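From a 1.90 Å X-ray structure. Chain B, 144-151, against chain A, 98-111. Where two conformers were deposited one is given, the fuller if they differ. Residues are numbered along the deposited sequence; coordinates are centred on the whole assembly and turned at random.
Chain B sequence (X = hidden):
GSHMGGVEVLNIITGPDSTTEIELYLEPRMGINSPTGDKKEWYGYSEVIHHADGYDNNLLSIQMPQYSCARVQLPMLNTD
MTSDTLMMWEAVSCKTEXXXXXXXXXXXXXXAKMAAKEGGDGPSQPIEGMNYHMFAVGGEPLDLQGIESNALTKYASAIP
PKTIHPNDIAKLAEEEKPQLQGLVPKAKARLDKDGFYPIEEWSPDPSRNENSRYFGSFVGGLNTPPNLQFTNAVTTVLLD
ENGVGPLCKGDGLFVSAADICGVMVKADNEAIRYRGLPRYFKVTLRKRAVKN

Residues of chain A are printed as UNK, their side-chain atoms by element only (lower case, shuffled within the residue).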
# COMPACT_ATOMS: atom_id res chain seq x y z
N LEU B 144 -2.18 28.49 10.60
CA LEU B 144 -1.55 28.23 9.29
C LEU B 144 -0.14 28.81 9.20
O LEU B 144 0.13 29.92 9.71
CB LEU B 144 -2.40 28.84 8.18
CG LEU B 144 -3.83 28.34 8.13
CD1 LEU B 144 -4.65 29.19 7.15
CD2 LEU B 144 -3.87 26.86 7.75
N GLN B 145 0.70 28.08 8.48
CA GLN B 145 2.07 28.47 8.09
C GLN B 145 2.12 28.59 6.56
O GLN B 145 1.65 27.66 5.85
CB GLN B 145 3.11 27.47 8.56
CG GLN B 145 4.50 27.72 7.97
CD GLN B 145 5.16 28.98 8.49
OE1 GLN B 145 5.25 29.18 9.70
NE2 GLN B 145 5.64 29.81 7.58
N GLY B 146 2.63 29.72 6.09
CA GLY B 146 2.77 30.06 4.66
C GLY B 146 4.04 29.48 4.06
O GLY B 146 5.07 29.36 4.76
N ILE B 147 3.95 29.14 2.79
CA ILE B 147 5.09 28.70 1.95
C ILE B 147 4.80 29.08 0.49
O ILE B 147 3.67 29.42 0.16
CB ILE B 147 5.30 27.19 2.10
CG1 ILE B 147 6.70 26.78 1.63
CG2 ILE B 147 4.22 26.45 1.34
CD1 ILE B 147 7.15 25.43 2.08
N GLU B 148 5.81 29.01 -0.37
CA GLU B 148 5.62 29.13 -1.84
C GLU B 148 6.46 28.03 -2.48
O GLU B 148 7.63 27.86 -2.03
CB GLU B 148 6.06 30.50 -2.35
CG GLU B 148 5.21 31.68 -1.88
CD GLU B 148 3.82 31.75 -2.48
OE1 GLU B 148 3.64 31.21 -3.60
OE2 GLU B 148 2.92 32.35 -1.84
N SER B 149 5.91 27.32 -3.47
CA SER B 149 6.71 26.44 -4.37
C SER B 149 7.62 27.32 -5.24
O SER B 149 8.82 27.00 -5.39
CB SER B 149 5.82 25.52 -5.20
OG SER B 149 4.71 26.23 -5.71
N ASN B 150 7.10 28.45 -5.73
CA ASN B 150 7.88 29.45 -6.50
C ASN B 150 7.63 30.85 -5.91
O ASN B 150 6.53 31.37 -6.04
CB ASN B 150 7.51 29.47 -7.98
CG ASN B 150 7.75 28.18 -8.73
OD1 ASN B 150 6.85 27.75 -9.44
ND2 ASN B 150 8.96 27.64 -8.68
N ALA B 151 8.62 31.43 -5.26
CA ALA B 151 8.43 32.66 -4.47
C ALA B 151 7.90 33.80 -5.36
O ALA B 151 7.10 34.62 -4.87
CB ALA B 151 9.72 33.02 -3.78
N UNK A 98 6.41 17.43 8.32
CA UNK A 98 6.85 18.09 7.07
C UNK A 98 5.88 19.24 6.78
O UNK A 98 4.67 18.99 6.57
c UNK A 98 7.51 14.68 5.43
c UNK A 98 7.81 15.91 6.25
c UNK A 98 6.90 17.08 5.92
c UNK A 98 7.28 17.74 4.60
N UNK A 99 6.39 20.45 6.69
CA UNK A 99 5.52 21.65 6.52
C UNK A 99 5.52 22.11 5.07
O UNK A 99 6.60 22.14 4.45
c UNK A 99 5.93 22.80 7.47
c UNK A 99 5.07 24.02 7.23
c UNK A 99 5.78 22.36 8.91
N UNK A 100 4.34 22.45 4.56
CA UNK A 100 4.14 22.99 3.20
C UNK A 100 3.81 21.92 2.18
O UNK A 100 4.03 22.16 0.98
N UNK A 101 3.21 20.80 2.59
CA UNK A 101 2.90 19.64 1.71
C UNK A 101 1.91 20.09 0.63
O UNK A 101 2.05 19.66 -0.52
c UNK A 101 2.42 18.44 2.54
c UNK A 101 1.68 17.42 1.67
c UNK A 101 3.60 17.85 3.31
c UNK A 101 3.24 16.78 4.36
N UNK A 102 0.99 20.98 1.00
CA UNK A 102 -0.01 21.56 0.08
C UNK A 102 0.61 22.21 -1.14
O UNK A 102 0.01 22.10 -2.21
N UNK A 103 1.78 22.83 -0.99
CA UNK A 103 2.57 23.45 -2.10
C UNK A 103 2.87 22.43 -3.20
O UNK A 103 3.00 22.81 -4.37
c UNK A 103 3.82 24.15 -1.57
o UNK A 103 4.89 23.26 -1.29
N UNK A 104 2.87 21.15 -2.90
CA UNK A 104 3.20 20.12 -3.89
C UNK A 104 2.05 19.85 -4.87
O UNK A 104 2.28 19.05 -5.79
c UNK A 104 3.62 18.84 -3.15
c UNK A 104 4.79 18.99 -2.19
c UNK A 104 6.07 19.46 -2.90
c UNK A 104 5.03 17.68 -1.47
N UNK A 105 0.88 20.48 -4.72
CA UNK A 105 -0.23 20.37 -5.72
C UNK A 105 0.07 21.24 -6.95
O UNK A 105 -0.57 21.01 -7.97
c UNK A 105 -1.89 19.91 -3.86
c UNK A 105 -1.63 20.70 -5.15
c UNK A 105 -1.83 22.21 -4.97
c UNK A 105 -3.28 22.65 -4.77
N UNK A 106 1.02 22.19 -6.89
CA UNK A 106 1.24 23.17 -7.99
C UNK A 106 1.45 22.44 -9.32
O UNK A 106 2.34 21.56 -9.40
c UNK A 106 2.38 24.10 -7.77
o UNK A 106 2.47 25.02 -8.87
N UNK A 107 0.69 22.85 -10.34
CA UNK A 107 0.90 22.39 -11.74
C UNK A 107 1.15 23.64 -12.59
O UNK A 107 0.90 23.61 -13.79
c UNK A 107 -0.30 20.19 -11.42
c UNK A 107 -0.24 21.48 -12.22
c UNK A 107 -1.62 22.12 -12.17
N UNK A 108 1.80 24.65 -12.00
CA UNK A 108 2.30 25.86 -12.73
C UNK A 108 3.73 26.16 -12.26
O UNK A 108 4.08 27.31 -12.03
c UNK A 108 1.32 27.01 -12.57
n UNK A 108 1.77 27.86 -10.26
n UNK A 108 -0.07 27.47 -9.22
c UNK A 108 -0.23 27.04 -10.51
c UNK A 108 1.17 27.94 -9.09
c UNK A 108 0.93 27.26 -11.16
N UNK A 109 4.53 25.11 -12.13
CA UNK A 109 5.94 25.19 -11.69
C UNK A 109 6.77 25.95 -12.75
O UNK A 109 6.81 25.56 -13.92
c UNK A 109 6.46 23.77 -11.45
c UNK A 109 5.94 23.07 -10.18
c UNK A 109 6.51 21.67 -10.07
c UNK A 109 6.27 23.85 -8.94
N UNK A 110 7.43 27.02 -12.32
CA UNK A 110 8.30 27.85 -13.19
C UNK A 110 9.37 26.95 -13.83
O UNK A 110 9.99 26.14 -13.12
c UNK A 110 8.02 30.16 -12.12
c UNK A 110 8.93 28.97 -12.37
c UNK A 110 8.55 31.03 -11.00
c UNK A 110 7.87 30.98 -13.39
N UNK A 111 9.53 27.09 -15.14
CA UNK A 111 10.53 26.40 -15.98
C UNK A 111 10.17 24.92 -16.18
O UNK A 111 10.93 24.25 -16.88
c UNK A 111 11.93 26.55 -15.40
o UNK A 111 14.61 27.16 -14.95
c UNK A 111 12.46 27.96 -15.56
c UNK A 111 13.90 28.16 -15.11
o UNK A 111 14.29 29.31 -14.95
O HOH W 1 4.24 26.99 -8.31
O HOH W 2 4.38 29.49 -10.20
O HOH W 3 9.54 25.15 -10.23

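Position 98 carries four carbons, forked at the first, with one arm two carbons long, and none comes within reach of this stretch of chain B. That is isoleucine, Ile A98. Position 99 has three carbons, one bearing the other two, and one of the outer pair lies 3.8 Å from CG of Gln B145. This is valine. The contact, made by CG1 of Val A99, sets a branched apolar side chain, directed toward the stretch, against the aliphatic part of the glutamine.

Position 100 has no side-chain atoms, and its bare CA lies 3.9 Å from CG2 of Ile B147; it is glycine. Its phi of 94° favours that residue, and so does its neighbour: an ideal CB on Gly A100 would come 2.5 Å from CD1 of Ile B147, a clash.

Position 101 again has four carbons forked at the first, an isoleucine; the CA-to-CB bond of Ile A101 points away from this stretch of chain B. Position 102 has no side chain, hence glycine, and Gly A102 makes no contact with this stretch.

At position 103 one carbon is followed by one oxygen, and CB lies 3.7 Å from CG2 of Ile B147; this is serine. OG of Ser A103 donates a hydrogen bond of 2.7 Å to O of Gly A100. The small side chain thus offers carbon to its neighbour and satisfies its hydroxyl on the carbonyl of Gly A100, just ahead of the 3-10 segment.

Position 104 has four carbons forked at the second: leucine. Position 105 has four forked at the first: isoleucine. Neither Leu A104 nor Ile A105 touches this stretch of chain B.

Position 106 has one carbon then one oxygen, and its CB is 3.8 Å from OG of Ser B149; it is another serine. A short hydroxyl side chain suits the place: OG of Ser A106 accepts a hydrogen bond of 3.2 Å from the backbone N of position 108 while also binding water 1 at 2.7 Å. Position 107, with three carbons branched at the first, is valine; Val A107 is out of reach.

Position 108 has one carbon leading to a five-membered ring of three carbons and two nitrogens, a histidine. ND1 of His A108 bonds water 2 at 3.1 Å, and NE2 is satisfied elsewhere in the structure.

Position 109 has four carbons forked at the second, and a terminal carbon lies 4.1 Å from CB of Ser B149; it is leucine. The CA-to-CB bond of Leu A109 points sideways, but the long side chain brings CD2 to that serine. Position 110 shows the same pattern, with a terminal carbon 3.6 Å from CB of Asn B150, and is also leucine. Leu A110 lays this methyl, CD1, against the asparagine that its backbone N engages. Position 111 has three carbons, the third carrying two oxygens: glutamate. Glu A111 is exposed and free of this stretch of chain B, as suits a charged group.

The contact combines apolar packing around Ile B147 with a polar site at Asn B150. There, N of Leu A110 donates to OD1 of Asn B150 over 3.0 Å at a nearly straight 171°, the one direct hydrogen bond between the stretches. Waters extend it: water 1 joins OG of Ser A106, OG of Ser B149 and OD1 of Asn B150, while water 3 donates to O of Leu A110 and accepts from ND2 of Asn B150.

Chain A, residues 98-111: IVGIGSLISVHLLE
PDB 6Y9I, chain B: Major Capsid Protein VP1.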